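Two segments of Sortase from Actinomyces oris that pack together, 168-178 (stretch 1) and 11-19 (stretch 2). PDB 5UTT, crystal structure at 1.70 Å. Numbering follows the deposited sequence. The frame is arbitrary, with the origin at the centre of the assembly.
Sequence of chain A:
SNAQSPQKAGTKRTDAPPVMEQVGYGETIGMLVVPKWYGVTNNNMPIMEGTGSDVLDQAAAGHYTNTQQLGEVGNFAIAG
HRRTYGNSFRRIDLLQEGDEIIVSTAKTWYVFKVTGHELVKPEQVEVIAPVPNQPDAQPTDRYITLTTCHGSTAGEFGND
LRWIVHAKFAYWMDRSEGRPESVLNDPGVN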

# COMPACT_ATOMS: atom_id res chain seq x y z
N LYS A 168 1.19 -9.84 -1.50
CA LYS A 168 0.12 -10.78 -1.17
C LYS A 168 -0.09 -10.88 0.36
O LYS A 168 0.87 -10.90 1.12
CB LYS A 168 0.47 -12.15 -1.75
CG LYS A 168 -0.61 -13.20 -1.55
CD LYS A 168 -0.33 -14.45 -2.37
CE LYS A 168 -1.22 -15.58 -1.92
NZ LYS A 168 -1.16 -16.78 -2.80
N PHE A 169 -1.34 -10.95 0.78
CA PHE A 169 -1.67 -11.01 2.19
C PHE A 169 -0.98 -12.18 2.88
O PHE A 169 -1.01 -13.31 2.34
CB PHE A 169 -3.19 -11.06 2.36
CG PHE A 169 -3.66 -11.07 3.79
CD1 PHE A 169 -3.62 -9.93 4.58
CD2 PHE A 169 -4.11 -12.23 4.35
CE1 PHE A 169 -4.02 -9.96 5.91
CE2 PHE A 169 -4.52 -12.27 5.65
CZ PHE A 169 -4.46 -11.14 6.44
N ALA A 170 -0.37 -11.93 4.05
CA ALA A 170 0.34 -12.96 4.80
C ALA A 170 -0.38 -13.31 6.09
O ALA A 170 -0.76 -14.47 6.29
CB ALA A 170 1.77 -12.52 5.10
N TYR A 171 -0.61 -12.33 6.94
CA TYR A 171 -1.36 -12.56 8.18
C TYR A 171 -1.94 -11.26 8.68
O TYR A 171 -1.61 -10.18 8.15
CB TYR A 171 -0.46 -13.18 9.25
CG TYR A 171 0.70 -12.31 9.67
CD1 TYR A 171 0.54 -11.40 10.72
CD2 TYR A 171 1.93 -12.40 9.05
CE1 TYR A 171 1.59 -10.61 11.13
CE2 TYR A 171 2.99 -11.61 9.46
CZ TYR A 171 2.79 -10.72 10.50
OH TYR A 171 3.80 -9.91 10.92
N TRP A 172 -2.79 -11.36 9.68
CA TRP A 172 -3.29 -10.16 10.35
C TRP A 172 -3.22 -10.31 11.86
O TRP A 172 -3.02 -11.38 12.38
CB TRP A 172 -4.72 -9.84 9.93
CG TRP A 172 -5.79 -10.91 10.28
CD1 TRP A 172 -5.98 -12.12 9.67
CD2 TRP A 172 -6.79 -10.83 11.31
NE1 TRP A 172 -7.05 -12.79 10.25
CE2 TRP A 172 -7.55 -12.02 11.27
CE3 TRP A 172 -7.12 -9.87 12.27
CZ2 TRP A 172 -8.61 -12.25 12.14
CZ3 TRP A 172 -8.15 -10.10 13.14
CH2 TRP A 172 -8.90 -11.29 13.06
N MET A 173 -3.36 -9.19 12.55
CA MET A 173 -3.39 -9.21 14.01
C MET A 173 -4.44 -8.26 14.52
O MET A 173 -4.65 -7.20 13.92
CB MET A 173 -2.03 -8.84 14.59
CG MET A 173 -0.87 -9.70 14.13
SD MET A 173 0.72 -9.24 14.88
CE MET A 173 0.39 -9.70 16.57
N ASP A 174 -5.09 -8.62 15.63
CA ASP A 174 -5.92 -7.68 16.37
C ASP A 174 -4.99 -6.66 17.03
O ASP A 174 -4.10 -7.05 17.76
CB ASP A 174 -6.72 -8.43 17.45
CG ASP A 174 -7.83 -7.61 18.05
OD1 ASP A 174 -7.65 -6.39 18.25
OD2 ASP A 174 -8.89 -8.21 18.35
N ARG A 175 -5.19 -5.37 16.76
CA ARG A 175 -4.26 -4.35 17.24
C ARG A 175 -4.28 -4.19 18.78
O ARG A 175 -3.32 -3.69 19.37
CB ARG A 175 -4.59 -3.02 16.57
CG ARG A 175 -3.64 -1.87 16.87
CD ARG A 175 -4.12 -0.60 16.20
NE ARG A 175 -3.13 0.48 16.28
CZ ARG A 175 -3.16 1.60 15.56
NH1 ARG A 175 -4.15 1.84 14.70
NH2 ARG A 175 -2.21 2.51 15.72
N SER A 176 -5.38 -4.58 19.41
CA SER A 176 -5.45 -4.52 20.87
C SER A 176 -4.66 -5.68 21.52
O SER A 176 -4.33 -5.62 22.71
CB SER A 176 -6.90 -4.54 21.32
OG SER A 176 -7.47 -5.81 21.15
N GLU A 177 -4.37 -6.72 20.73
CA GLU A 177 -3.70 -7.92 21.22
C GLU A 177 -2.24 -8.09 20.80
O GLU A 177 -1.55 -8.95 21.31
CB GLU A 177 -4.51 -9.14 20.76
CG GLU A 177 -5.93 -9.06 21.28
CD GLU A 177 -6.83 -10.18 20.83
OE1 GLU A 177 -6.41 -10.96 19.95
OE2 GLU A 177 -7.97 -10.28 21.35
N GLY A 178 -1.74 -7.24 19.90
CA GLY A 178 -0.38 -7.40 19.46
C GLY A 178 -0.08 -6.64 18.18
O GLY A 178 -0.98 -6.10 17.54
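Stretch 2, residues 11-19: TKRTDAPPV

Residues 11-19 form no regular helix or strand; 11-13 are extended and the chain runs antiparallel to strand 168-174 as far as Thr14, where it turns and crosses over Trp172, so that Thr11 comes near Met173 and Glu177 while Pro17 reaches Phe169. A single antiparallel bridge, Trp172 with Arg13 (CA to CA 5.2 Å), sets the register, and the two stretches together bury 660 Å². At the start, Thr11 places its methyl CG2 3.8 Å from Met173 CE and 4.2 Å from Glu177 O. Its carbonyl is tied to the strand by a water, which donates to Thr11 O (3.3 Å) and accepts from Asp174 N (3.0 Å), extending the backbone pairing beyond the direct bridge. Lys12 (phi/psi -80/120) lays its aliphatic chain over one face of the Tyr171 ring: CB is 3.6 Å from Tyr171 CD1, and CG stands 3.7 Å from the ring centroid, 14° off the normal, a CH-pi contact. Beyond the ring, a second water joins the polar ends of the two side chains, 2.6 Å from both Lys12 NZ and Tyr171 OH.

Arg13 (-98/134) makes both bridge hydrogen bonds, Arg13 N to Trp172 O and Trp172 N to Arg13 O, each 2.9 Å and close to straight. Its CB points toward the strand and covers the five-membered ring of Trp172 at 3.7 Å from the centroid; farther out, the guanidinium turns a face to the indole, with NH1 3.4 Å from Trp172 CH2. At Thr14 the psi angle drops to -5°, the extended run breaks, and CB points away, leaving CG2 4.2 Å from Ala170 O. Asp15 then meets the edge of the indole: Trp172 NE1 donates to Asp15 O at 2.8 Å and, weakly, to Asp15 OD1 at 3.1 Å. OD1 also takes a weak hydrogen bond from Arg13 NE (3.2 Å), part of a salt bridge between those side chains.

Ala16 directs its CB away from the strand, and the chain passes on to two prolines on the indole face opposite Arg13 CB. Pro17 CA sits 3.6 Å from the centroid of the five-membered ring of Trp172, 11° off its normal. Pro17 CG packs 3.7 Å from Phe169 CZ, over a face of the Phe169 ring. Pro18 CD covers the six-membered ring of Trp172, 3.6 Å from its centroid. Trp172, with chi1 at 63° (p), is thus clasped between Arg13 and the proline pair, its NE1 held at the edge by Asp15. Val19 continues out of contact.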

# COMPACT_ATOMS: atom_id res chain seq x y z
N THR A 11 1.21 -13.56 17.66
CA THR A 11 -0.14 -14.17 17.37
C THR A 11 -0.67 -13.85 15.95
O THR A 11 -1.70 -13.17 15.77
CB THR A 11 -1.16 -13.83 18.47
OG1 THR A 11 -2.47 -14.07 17.96
CG2 THR A 11 -1.04 -12.37 18.92
N LYS A 12 0.03 -14.38 14.96
CA LYS A 12 -0.25 -14.08 13.56
C LYS A 12 -1.43 -14.91 13.08
O LYS A 12 -1.37 -16.15 13.10
CB LYS A 12 0.98 -14.42 12.72
CG LYS A 12 2.24 -13.65 13.10
CD LYS A 12 3.47 -14.23 12.43
CE LYS A 12 4.71 -13.39 12.68
NZ LYS A 12 5.71 -13.51 11.58
N ARG A 13 -2.49 -14.25 12.64
CA ARG A 13 -3.71 -14.94 12.23
C ARG A 13 -3.75 -15.10 10.71
O ARG A 13 -3.43 -14.17 9.97
CB ARG A 13 -4.94 -14.21 12.74
CG ARG A 13 -5.05 -14.18 14.25
CD ARG A 13 -6.46 -13.84 14.71
NE ARG A 13 -7.45 -14.82 14.26
CZ ARG A 13 -8.75 -14.79 14.55
NH1 ARG A 13 -9.27 -13.83 15.31
NH2 ARG A 13 -9.54 -15.73 14.08
N THR A 14 -4.08 -16.32 10.27
CA THR A 14 -4.08 -16.70 8.85
C THR A 14 -5.51 -16.99 8.31
O THR A 14 -5.71 -17.23 7.10
CB THR A 14 -3.21 -17.96 8.67
OG1 THR A 14 -3.59 -18.91 9.68
CG2 THR A 14 -1.74 -17.62 8.86
N ASP A 15 -6.51 -16.96 9.18
CA ASP A 15 -7.91 -17.01 8.73
C ASP A 15 -8.28 -15.66 8.11
O ASP A 15 -7.53 -14.68 8.19
CB ASP A 15 -8.87 -17.36 9.89
CG ASP A 15 -8.75 -16.40 11.06
OD1 ASP A 15 -7.75 -15.67 11.16
OD2 ASP A 15 -9.67 -16.37 11.90
N ALA A 16 -9.45 -15.58 7.49
CA ALA A 16 -9.72 -14.36 6.75
C ALA A 16 -9.69 -13.14 7.68
O ALA A 16 -10.21 -13.17 8.81
CB ALA A 16 -11.03 -14.46 5.99
N PRO A 17 -9.06 -12.06 7.22
CA PRO A 17 -9.05 -10.84 8.01
C PRO A 17 -10.36 -10.06 7.96
O PRO A 17 -11.15 -10.25 7.05
CB PRO A 17 -7.96 -10.02 7.36
CG PRO A 17 -8.02 -10.39 5.93
CD PRO A 17 -8.36 -11.90 5.94
N PRO A 18 -10.55 -9.12 8.91
CA PRO A 18 -11.72 -8.26 8.82
C PRO A 18 -11.63 -7.37 7.58
O PRO A 18 -10.53 -6.93 7.22
CB PRO A 18 -11.67 -7.44 10.11
CG PRO A 18 -10.67 -8.09 10.98
CD PRO A 18 -9.72 -8.83 10.09
N VAL A 19 -12.77 -7.11 6.94
CA VAL A 19 -12.79 -6.28 5.75
C VAL A 19 -13.12 -4.87 6.18
O VAL A 19 -14.02 -4.65 6.98
CB VAL A 19 -13.81 -6.78 4.72
CG1 VAL A 19 -13.82 -5.86 3.50
CG2 VAL A 19 -13.45 -8.20 4.27
O HOH W 1 -4.11 -11.19 16.82
O HOH W 2 6.02 -11.18 10.57